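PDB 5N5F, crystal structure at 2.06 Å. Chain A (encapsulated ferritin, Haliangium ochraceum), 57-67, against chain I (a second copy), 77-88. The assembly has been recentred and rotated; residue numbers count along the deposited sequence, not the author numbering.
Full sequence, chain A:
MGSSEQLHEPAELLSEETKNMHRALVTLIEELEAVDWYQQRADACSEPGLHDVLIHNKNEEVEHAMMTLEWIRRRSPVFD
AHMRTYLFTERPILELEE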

# COMPACT_ATOMS: atom_id res chain seq x y z
N ASN A 57 20.76 19.11 -1.04
CA ASN A 57 19.81 18.71 -0.02
C ASN A 57 19.99 17.25 0.38
O ASN A 57 19.78 16.89 1.54
N LYS A 58 20.39 16.39 -0.57
CA LYS A 58 20.79 15.03 -0.22
C LYS A 58 21.82 15.04 0.91
O LYS A 58 21.67 14.32 1.90
N ASN A 59 22.87 15.85 0.76
CA ASN A 59 23.95 15.85 1.74
C ASN A 59 23.47 16.35 3.09
O ASN A 59 23.97 15.90 4.13
N GLU A 60 22.52 17.28 3.12
CA GLU A 60 21.97 17.73 4.40
C GLU A 60 21.07 16.66 5.01
O GLU A 60 20.97 16.58 6.24
N GLU A 61 20.42 15.83 4.19
CA GLU A 61 19.70 14.68 4.74
C GLU A 61 20.66 13.71 5.42
O GLU A 61 20.31 13.10 6.44
N VAL A 62 21.86 13.54 4.86
CA VAL A 62 22.87 12.71 5.51
C VAL A 62 23.21 13.29 6.88
O VAL A 62 23.30 12.57 7.88
N GLU A 63 23.41 14.61 6.93
CA GLU A 63 23.68 15.27 8.21
C GLU A 63 22.55 15.03 9.19
O GLU A 63 22.79 14.72 10.37
N HIS A 64 21.30 15.17 8.74
CA HIS A 64 20.16 14.95 9.62
C HIS A 64 20.15 13.53 10.16
O HIS A 64 19.87 13.31 11.35
N ALA A 65 20.44 12.55 9.30
CA ALA A 65 20.45 11.15 9.72
C ALA A 65 21.50 10.89 10.79
O ALA A 65 21.24 10.17 11.76
N MET A 66 22.69 11.46 10.62
CA MET A 66 23.75 11.23 11.60
C MET A 66 23.46 11.95 12.91
O MET A 66 23.85 11.47 13.98
N MET A 67 22.77 13.09 12.85
CA MET A 67 22.31 13.73 14.08
C MET A 67 21.37 12.82 14.84
O MET A 67 21.51 12.64 16.06
N PRO I 77 32.29 10.07 0.97
CA PRO I 77 32.91 11.18 1.73
C PRO I 77 31.91 11.99 2.53
O PRO I 77 32.27 12.48 3.61
N VAL I 78 30.68 12.15 2.05
CA VAL I 78 29.71 12.98 2.76
C VAL I 78 29.28 12.31 4.06
O VAL I 78 29.18 12.96 5.10
N PHE I 79 28.99 11.01 4.01
CA PHE I 79 28.70 10.28 5.24
C PHE I 79 29.87 10.37 6.20
O PHE I 79 29.70 10.63 7.40
N ASP I 80 31.09 10.17 5.68
CA ASP I 80 32.29 10.27 6.51
C ASP I 80 32.38 11.63 7.20
O ASP I 80 32.61 11.71 8.41
N ALA I 81 32.19 12.70 6.43
CA ALA I 81 32.30 14.05 6.98
C ALA I 81 31.29 14.27 8.10
O ALA I 81 31.64 14.76 9.18
N HIS I 82 30.02 13.92 7.85
CA HIS I 82 28.98 14.19 8.83
C HIS I 82 29.06 13.23 10.03
O HIS I 82 28.67 13.60 11.14
N MET I 83 29.58 12.02 9.82
CA MET I 83 29.73 11.09 10.95
C MET I 83 30.82 11.57 11.91
O MET I 83 30.67 11.45 13.13
N ARG I 84 31.91 12.13 11.38
CA ARG I 84 32.96 12.66 12.24
C ARG I 84 32.49 13.86 13.06
O ARG I 84 33.05 14.12 14.13
N THR I 85 31.47 14.58 12.59
CA THR I 85 31.01 15.76 13.31
C THR I 85 30.13 15.39 14.50
O THR I 85 30.20 16.03 15.55
N TYR I 86 29.29 14.36 14.36
CA TYR I 86 28.21 14.13 15.30
C TYR I 86 28.35 12.87 16.14
O TYR I 86 27.88 12.85 17.28
N LEU I 87 28.99 11.82 15.63
CA LEU I 87 29.01 10.55 16.34
C LEU I 87 30.08 10.55 17.42
O LEU I 87 31.20 11.02 17.22
N PHE I 88 29.71 10.02 18.59
CA PHE I 88 30.61 9.91 19.74
C PHE I 88 30.99 11.29 20.28
O PHE I 88 32.17 11.61 20.45

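Helix 57-67 of chain A and helix 77-86 of chain I run in roughly the same direction, their axes inclined by 37° and approaching to 9.0 Å, and together the two stretches bury 651 Å². At the apolar centre A:Val62 and A:Met66, one helical turn apart, both point toward chain I. A:Val62 adopts the t rotamer, which sets CG1 over one face of the I:Phe79 ring, 3.7 Å from its centroid and only 9° off the normal, a CH-pi contact; A:Val62 CG2 lies 3.7 Å from I:Phe79 CE1. The CA-to-CB bond of I:Phe79 points sideways, with chi1 at -96°, between wells, yet the end of the side chain comes nearer to chain A. A:Val62 also meets I:Val78, a p rotamer pointing toward chain A, with A:Val62 CB 4.1 Å from I:Val78 CG2.

A:Met66 gives up the largest area of any residue in the contact. Its chi1 and chi2 are both m, and the folded chain places A:Met66 SD 3.3 Å from I:Met83 CG and A:Met66 CE 3.9 Å from I:Phe79 CE2. I:Met83 itself, with chi1 m and chi2 t, leaves its helix sideways. Beyond the helix end, I:Leu87 (chi1 m, chi2 t) still contributes, its CD2 lying 3.7 Å from the backbone A:Met66 O.

I:His82 links this centre to the polar side. It points toward chain A in an m rotamer and fits as a knob into the hole formed by A:Asn59, A:Val62, A:Glu63 and A:Met66. The imidazole is covered on one face by A:Glu63, whose CB is 3.6 Å from the ring centroid, while A:Val62 CG1 approaches its edge, 3.7 Å from I:His82 CD2. I:His82 NE2 also comes within 3.1 Å of A:Asn59 O, a carbonyl that already accepts the backbone hydrogen bond from A:Glu63 N.

I:Tyr86, another m rotamer pointing inward, combines apolar and polar contacts. A:Met67, with chi1 m and chi2 t, lays CG over one face of the I:Tyr86 ring, 3.6 Å from its centroid. The hydroxyl reaches the carboxylate of A:Glu63, which is extended with chi1 and chi2 both t; I:Tyr86 OH donates a short hydrogen bond of 2.6 Å to A:Glu63 OE2. Nearer the start of the chain I helix, A:Asn59 (chi1 m) brings OD1 to 3.4 Å from I:Val78 CG2, and A:Lys58, leaving its helix sideways, extends its amine until NZ is 3.9 Å from I:Val78 CG1.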

# COMPACT_ATOMS: atom_id res chain seq x y z
CB ASN A 57 18.38 18.98 -0.50
CG ASN A 57 18.14 20.46 -0.77
OD1 ASN A 57 18.91 21.32 -0.33
ND2 ASN A 57 17.06 20.76 -1.48
CB LYS A 58 21.37 14.33 -1.46
CG LYS A 58 22.05 12.98 -1.19
CD LYS A 58 23.01 12.60 -2.31
CE LYS A 58 23.80 11.33 -2.00
NZ LYS A 58 24.64 11.47 -0.77
CB ASN A 59 25.11 16.69 1.22
CG ASN A 59 25.82 16.04 0.05
OD1 ASN A 59 25.71 14.83 -0.17
ND2 ASN A 59 26.56 16.84 -0.71
CB GLU A 60 21.23 19.05 4.22
CG GLU A 60 22.17 20.24 4.07
CD GLU A 60 21.45 21.57 3.91
OE1 GLU A 60 20.20 21.58 3.87
OE2 GLU A 60 22.13 22.61 3.83
CB GLU A 61 18.91 13.97 3.63
CG GLU A 61 17.80 14.80 3.01
CD GLU A 61 16.85 15.37 4.05
OE1 GLU A 61 16.30 14.59 4.85
OE2 GLU A 61 16.69 16.61 4.07
CB VAL A 62 24.12 12.59 4.62
CG1 VAL A 62 25.23 11.83 5.35
CG2 VAL A 62 23.77 11.89 3.32
CB GLU A 63 23.90 16.77 7.98
CG GLU A 63 24.25 17.54 9.23
CD GLU A 63 24.69 18.96 8.94
OE1 GLU A 63 24.19 19.56 7.96
OE2 GLU A 63 25.56 19.48 9.68
CB HIS A 64 18.86 15.25 8.88
CG HIS A 64 18.69 16.68 8.50
ND1 HIS A 64 17.55 17.16 7.89
CD2 HIS A 64 19.51 17.75 8.64
CE1 HIS A 64 17.68 18.46 7.67
NE2 HIS A 64 18.86 18.84 8.12
CB ALA A 65 20.70 10.25 8.51
CB MET A 66 25.10 11.65 11.02
CG MET A 66 25.52 10.84 9.80
SD MET A 66 25.58 9.05 10.08
CE MET A 66 23.95 8.55 9.53
CB MET A 67 21.63 15.06 13.76
CG MET A 67 22.57 16.13 13.23
SD MET A 67 21.73 17.58 12.57
CE MET A 67 20.91 18.21 14.03
CB PRO I 77 33.57 12.02 0.63
CG PRO I 77 33.83 11.06 -0.48
CD PRO I 77 32.71 10.06 -0.44
CB VAL I 78 28.49 13.30 1.86
CG1 VAL I 78 27.89 12.03 1.25
CG2 VAL I 78 27.43 14.06 2.64
CB PHE I 79 28.37 8.81 4.92
CG PHE I 79 26.89 8.51 4.81
CD1 PHE I 79 26.23 8.66 3.60
CD2 PHE I 79 26.18 8.07 5.91
CE1 PHE I 79 24.87 8.38 3.50
CE2 PHE I 79 24.82 7.78 5.81
CZ PHE I 79 24.17 7.94 4.60
CB ASP I 80 33.53 10.01 5.66
CG ASP I 80 34.80 9.94 6.48
OD1 ASP I 80 35.03 8.89 7.11
OD2 ASP I 80 35.56 10.93 6.49
CB ALA I 81 32.11 15.08 5.87
CB HIS I 82 27.60 14.09 8.17
CG HIS I 82 27.31 15.21 7.21
ND1 HIS I 82 27.75 16.50 7.42
CD2 HIS I 82 26.63 15.23 6.04
CE1 HIS I 82 27.35 17.27 6.42
NE2 HIS I 82 26.66 16.52 5.57
CB MET I 83 30.05 9.69 10.43
CG MET I 83 28.83 8.94 9.90
SD MET I 83 29.22 7.43 8.99
CE MET I 83 29.56 6.28 10.33
CB ARG I 84 34.18 13.05 11.41
CG ARG I 84 34.92 11.87 10.81
CD ARG I 84 36.05 12.32 9.90
NE ARG I 84 36.47 11.25 8.99
CZ ARG I 84 37.47 10.40 9.21
NH1 ARG I 84 38.19 10.47 10.32
NH2 ARG I 84 37.75 9.47 8.31
CB THR I 85 30.24 16.69 12.37
OG1 THR I 85 31.10 17.11 11.30
CG2 THR I 85 29.72 17.93 13.10
CB TYR I 86 26.86 14.08 14.56
CG TYR I 86 26.48 15.40 13.95
CD1 TYR I 86 25.95 16.42 14.73
CD2 TYR I 86 26.66 15.64 12.59
CE1 TYR I 86 25.61 17.64 14.18
CE2 TYR I 86 26.32 16.86 12.03
CZ TYR I 86 25.79 17.86 12.83
OH TYR I 86 25.45 19.08 12.28
CB LEU I 87 29.24 9.40 15.36
CG LEU I 87 28.20 9.24 14.24
CD1 LEU I 87 28.44 7.95 13.47
CD2 LEU I 87 26.77 9.27 14.78
CB PHE I 88 31.85 9.10 19.39
CG PHE I 88 31.56 7.71 18.92
CD1 PHE I 88 30.94 6.80 19.75
CD2 PHE I 88 31.91 7.31 17.64
CE1 PHE I 88 30.68 5.51 19.32
CE2 PHE I 88 31.65 6.03 17.21
CZ PHE I 88 31.03 5.13 18.05